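Local coordinates for signal recognition particle 19 kDa protein (PDB 3DLU) that probably binds 7S RNA directly and mediates attachment of the 54 kDa subunit during assembly of the archaeal signal recognition particle, at residues 37-42 with 93-98. Sequence-based numbering, arbitrary orientation.
Sequences IVRAAE and REFRRR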
ATOM      1  N   ILE A  37     -14.986  -3.161  -7.497  1.00 13.39           N
ATOM      2  CA  ILE A  37     -14.512  -4.496  -7.835  1.00 11.62           C
ATOM      3  C   ILE A  37     -14.758  -5.452  -6.668  1.00 11.26           C
ATOM      4  O   ILE A  37     -15.186  -6.586  -6.867  1.00 13.50           O
ATOM      5  CB  ILE A  37     -13.033  -4.442  -8.210  1.00 16.19           C
ATOM      6  CG1 ILE A  37     -12.898  -3.658  -9.526  1.00 16.72           C
ATOM      7  CG2 ILE A  37     -12.431  -5.844  -8.345  1.00 15.57           C
ATOM      8  CD1 ILE A  37     -11.473  -3.215  -9.853  1.00 11.85           C
ATOM      9  N   VAL A  38     -14.510  -4.984  -5.450  1.00 13.35           N
ATOM     10  CA  VAL A  38     -14.740  -5.828  -4.286  1.00 15.22           C
ATOM     11  C   VAL A  38     -16.233  -6.137  -4.154  1.00 15.41           C
ATOM     12  O   VAL A  38     -16.626  -7.286  -3.940  1.00 14.34           O
ATOM     13  CB  VAL A  38     -14.206  -5.190  -2.996  1.00 18.05           C
ATOM     14  CG1 VAL A  38     -14.735  -5.939  -1.765  1.00 17.90           C
ATOM     15  CG2 VAL A  38     -12.683  -5.171  -3.009  1.00 17.93           C
ATOM     16  N   ARG A  39     -17.059  -5.108  -4.298  1.00 14.26           N
ATOM     17  CA  ARG A  39     -18.504  -5.299  -4.230  1.00 18.19           C
ATOM     18  C   ARG A  39     -18.989  -6.290  -5.284  1.00 19.38           C
ATOM     19  O   ARG A  39     -19.794  -7.177  -4.980  1.00 14.85           O
ATOM     20  CB  ARG A  39     -19.248  -3.968  -4.380  1.00 14.56           C
ATOM     21  CG  ARG A  39     -20.748  -4.127  -4.223  1.00 19.15           C
ATOM     22  CD  ARG A  39     -21.474  -2.821  -4.501  1.00 25.24           C
ATOM     23  NE  ARG A  39     -22.914  -3.041  -4.611  1.00 30.21           N
ATOM     24  CZ  ARG A  39     -23.790  -2.118  -4.991  1.00 38.75           C
ATOM     25  NH1 ARG A  39     -23.377  -0.900  -5.308  1.00 24.38           N
ATOM     26  NH2 ARG A  39     -25.082  -2.417  -5.055  1.00 47.52           N
ATOM     27  N   ALA A  40     -18.513  -6.127  -6.522  1.00 13.48           N
ATOM     28  CA  ALA A  40     -18.851  -7.050  -7.612  1.00 17.05           C
ATOM     29  C   ALA A  40     -18.416  -8.487  -7.327  1.00 17.48           C
ATOM     30  O   ALA A  40     -19.180  -9.424  -7.548  1.00 15.83           O
ATOM     31  CB  ALA A  40     -18.243  -6.564  -8.937  1.00 14.79           C
ATOM     32  N   ALA A  41     -17.184  -8.656  -6.851  1.00 13.68           N
ATOM     33  CA  ALA A  41     -16.649  -9.989  -6.560  1.00 15.67           C
ATOM     34  C   ALA A  41     -17.515 -10.704  -5.529  1.00 15.63           C
ATOM     35  O   ALA A  41     -17.822 -11.880  -5.678  1.00 17.69           O
ATOM     36  CB  ALA A  41     -15.193  -9.901  -6.078  1.00 12.28           C
ATOM     37  N   GLU A  42     -17.907  -9.973  -4.492  1.00 15.48           N
ATOM     38  CA  GLU A  42     -18.719 -10.530  -3.417  1.00 21.47           C
ATOM     39  C   GLU A  42     -20.090 -10.925  -3.957  1.00 23.66           C
ATOM     40  O   GLU A  42     -20.587 -12.017  -3.685  1.00 20.03           O
ATOM     41  CB  GLU A  42     -18.846  -9.524  -2.281  1.00 18.93           C
ATOM     42  CG  GLU A  42     -17.546  -9.346  -1.481  1.00 28.40           C
ATOM     43  CD  GLU A  42     -17.607  -8.181  -0.505  1.00 49.79           C
ATOM     44  OE1 GLU A  42     -18.527  -7.341  -0.630  1.00 53.29           O
ATOM     45  OE2 GLU A  42     -16.728  -8.105   0.381  1.00 55.03           O
ATOM     46  N   ARG A  93     -21.233  -2.446 -14.048  1.00 12.86           N
ATOM     47  CA  ARG A  93     -22.154  -1.709 -14.913  1.00 14.81           C
ATOM     48  C   ARG A  93     -23.575  -1.774 -14.348  1.00 13.39           C
ATOM     49  O   ARG A  93     -24.295  -0.773 -14.314  1.00 17.27           O
ATOM     50  CB  ARG A  93     -22.125  -2.271 -16.339  1.00 14.97           C
ATOM     51  CG  ARG A  93     -23.211  -1.714 -17.280  1.00 13.95           C
ATOM     52  CD  ARG A  93     -22.911  -2.077 -18.748  1.00 13.37           C
ATOM     53  NE  ARG A  93     -21.771  -1.305 -19.236  1.00 16.05           N
ATOM     54  CZ  ARG A  93     -20.551  -1.805 -19.406  1.00 13.69           C
ATOM     55  NH1 ARG A  93     -20.323  -3.099 -19.181  1.00 17.19           N
ATOM     56  NH2 ARG A  93     -19.566  -1.014 -19.804  1.00 16.04           N
ATOM     57  N   GLU A  94     -23.971  -2.959 -13.913  1.00 13.35           N
ATOM     58  CA  GLU A  94     -25.293  -3.150 -13.337  1.00 16.83           C
ATOM     59  C   GLU A  94     -25.483  -2.343 -12.044  1.00 21.67           C
ATOM     60  O   GLU A  94     -26.505  -1.658 -11.893  1.00 21.15           O
ATOM     61  CB  GLU A  94     -25.569  -4.642 -13.142  1.00 19.78           C
ATOM     62  CG  GLU A  94     -26.834  -4.967 -12.386  1.00 28.76           C
ATOM     63  CD  GLU A  94     -26.898  -6.436 -11.973  1.00 47.88           C
ATOM     64  OE1 GLU A  94     -27.753  -6.786 -11.131  1.00 48.91           O
ATOM     65  OE2 GLU A  94     -26.089  -7.238 -12.485  1.00 37.52           O
ATOM     66  N   PHE A  95     -24.516  -2.406 -11.121  1.00 19.91           N
ATOM     67  CA  PHE A  95     -24.565  -1.587  -9.896  1.00 19.51           C
ATOM     68  C   PHE A  95     -24.737  -0.120 -10.248  1.00 19.74           C
ATOM     69  O   PHE A  95     -25.501   0.598  -9.616  1.00 19.18           O
ATOM     70  CB  PHE A  95     -23.252  -1.645  -9.095  1.00 26.89           C
ATOM     71  CG  PHE A  95     -22.945  -2.973  -8.486  1.00 22.20           C
ATOM     72  CD1 PHE A  95     -23.953  -3.838  -8.110  1.00 35.34           C
ATOM     73  CD2 PHE A  95     -21.621  -3.339  -8.254  1.00 30.50           C
ATOM     74  CE1 PHE A  95     -23.653  -5.059  -7.526  1.00 36.66           C
ATOM     75  CE2 PHE A  95     -21.311  -4.556  -7.675  1.00 29.17           C
ATOM     76  CZ  PHE A  95     -22.329  -5.419  -7.308  1.00 45.22           C
ATOM     77  N   ARG A  96     -23.971   0.336 -11.230  1.00 13.77           N
ATOM     78  CA  ARG A  96     -23.997   1.746 -11.592  1.00 15.85           C
ATOM     79  C   ARG A  96     -25.357   2.158 -12.166  1.00 18.86           C
ATOM     80  O   ARG A  96     -25.839   3.251 -11.884  1.00 20.63           O
ATOM     81  CB  ARG A  96     -22.860   2.077 -12.564  1.00 13.65           C
ATOM     82  CG  ARG A  96     -21.486   2.007 -11.885  1.00 17.75           C
ATOM     83  CD  ARG A  96     -20.387   2.298 -12.895  1.00 14.42           C
ATOM     84  NE  ARG A  96     -19.087   2.413 -12.253  1.00 18.02           N
ATOM     85  CZ  ARG A  96     -17.984   2.781 -12.893  1.00 20.67           C
ATOM     86  NH1 ARG A  96     -18.032   3.077 -14.195  1.00 20.73           N
ATOM     87  NH2 ARG A  96     -16.836   2.855 -12.233  1.00 14.36           N
ATOM     88  N   ARG A  97     -25.965   1.292 -12.968  1.00 17.74           N
ATOM     89  CA  ARG A  97     -27.305   1.571 -13.485  1.00 19.79           C
ATOM     90  C   ARG A  97     -28.310   1.655 -12.337  1.00 20.67           C
ATOM     91  O   ARG A  97     -29.200   2.500 -12.340  1.00 19.66           O
ATOM     92  CB  ARG A  97     -27.725   0.512 -14.505  1.00 18.91           C
ATOM     93  CG  ARG A  97     -27.050   0.691 -15.857  1.00 18.21           C
ATOM     94  CD  ARG A  97     -27.228  -0.527 -16.750  1.00 31.87           C
ATOM     95  NE  ARG A  97     -26.824  -0.241 -18.124  1.00 49.15           N
ATOM     96  CZ  ARG A  97     -26.558  -1.173 -19.033  1.00 51.22           C
ATOM     97  NH1 ARG A  97     -26.641  -2.462 -18.711  1.00 32.90           N
ATOM     98  NH2 ARG A  97     -26.199  -0.814 -20.260  1.00 33.68           N
ATOM     99  N   ARG A  98     -28.159   0.787 -11.345  1.00 19.17           N
ATOM    100  CA  ARG A  98     -29.015   0.865 -10.156  1.00 22.92           C
ATOM    101  C   ARG A  98     -28.834   2.182  -9.397  1.00 24.00           C
ATOM    102  O   ARG A  98     -29.808   2.823  -9.013  1.00 21.16           O
ATOM    103  CB  ARG A  98     -28.794  -0.332  -9.228  1.00 23.92           C
ATOM    104  CG  ARG A  98     -29.470  -1.599  -9.708  1.00 31.39           C
ATOM    105  CD  ARG A  98     -29.659  -2.592  -8.561  1.00 43.67           C
ATOM    106  NE  ARG A  98     -28.466  -3.405  -8.337  1.00 57.92           N
ATOM    107  CZ  ARG A  98     -28.219  -4.547  -8.972  1.00 62.71           C
ATOM    108  NH1 ARG A  98     -29.088  -5.006  -9.863  1.00 68.57           N
ATOM    109  NH2 ARG A  98     -27.109  -5.231  -8.716  1.00 48.02           N
TER
HETATM  110  O   HOH W   1     -25.984   0.212  -6.852  1.00 30.48           O
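A cation-pi stack between R39 and F95 joins helix 34-43 to the C-terminal part of helix 81-100, the two helices of this chain. The guanidinium of R39 lies flat over one face of the F95 ring, its CZ 3.8 Å from the ring centroid and the planes only 10° apart. R39 holds CG anti to its own N (chi1 -176°) and stays extended to NE, which carries the whole chain along the ring: CD makes a CH-pi contact over the same face, and the guanidinium ends near CG and CD1 as the two side chains slide past each other in opposite directions. A water 3.2 Å from R39 NH1 accepts from it and donates to F95 O at 2.8 Å. Arginine suits this exposed place because its flat cation can cover an aromatic face while NH1 still meets a water. The buried phenylalanine also turns its CE2 edge to A40 N, 3.4 Å away in the ring plane, and alanine's small methyl lets the ring come this close to the helix backbone. A leucine in place of F95 would probably deprive the R39 cation of its pi partner and free its guanidinium to swing. The helices pair beside a three-stranded antiparallel sheet, in the beta-alpha-beta-beta-alpha order of SRP19.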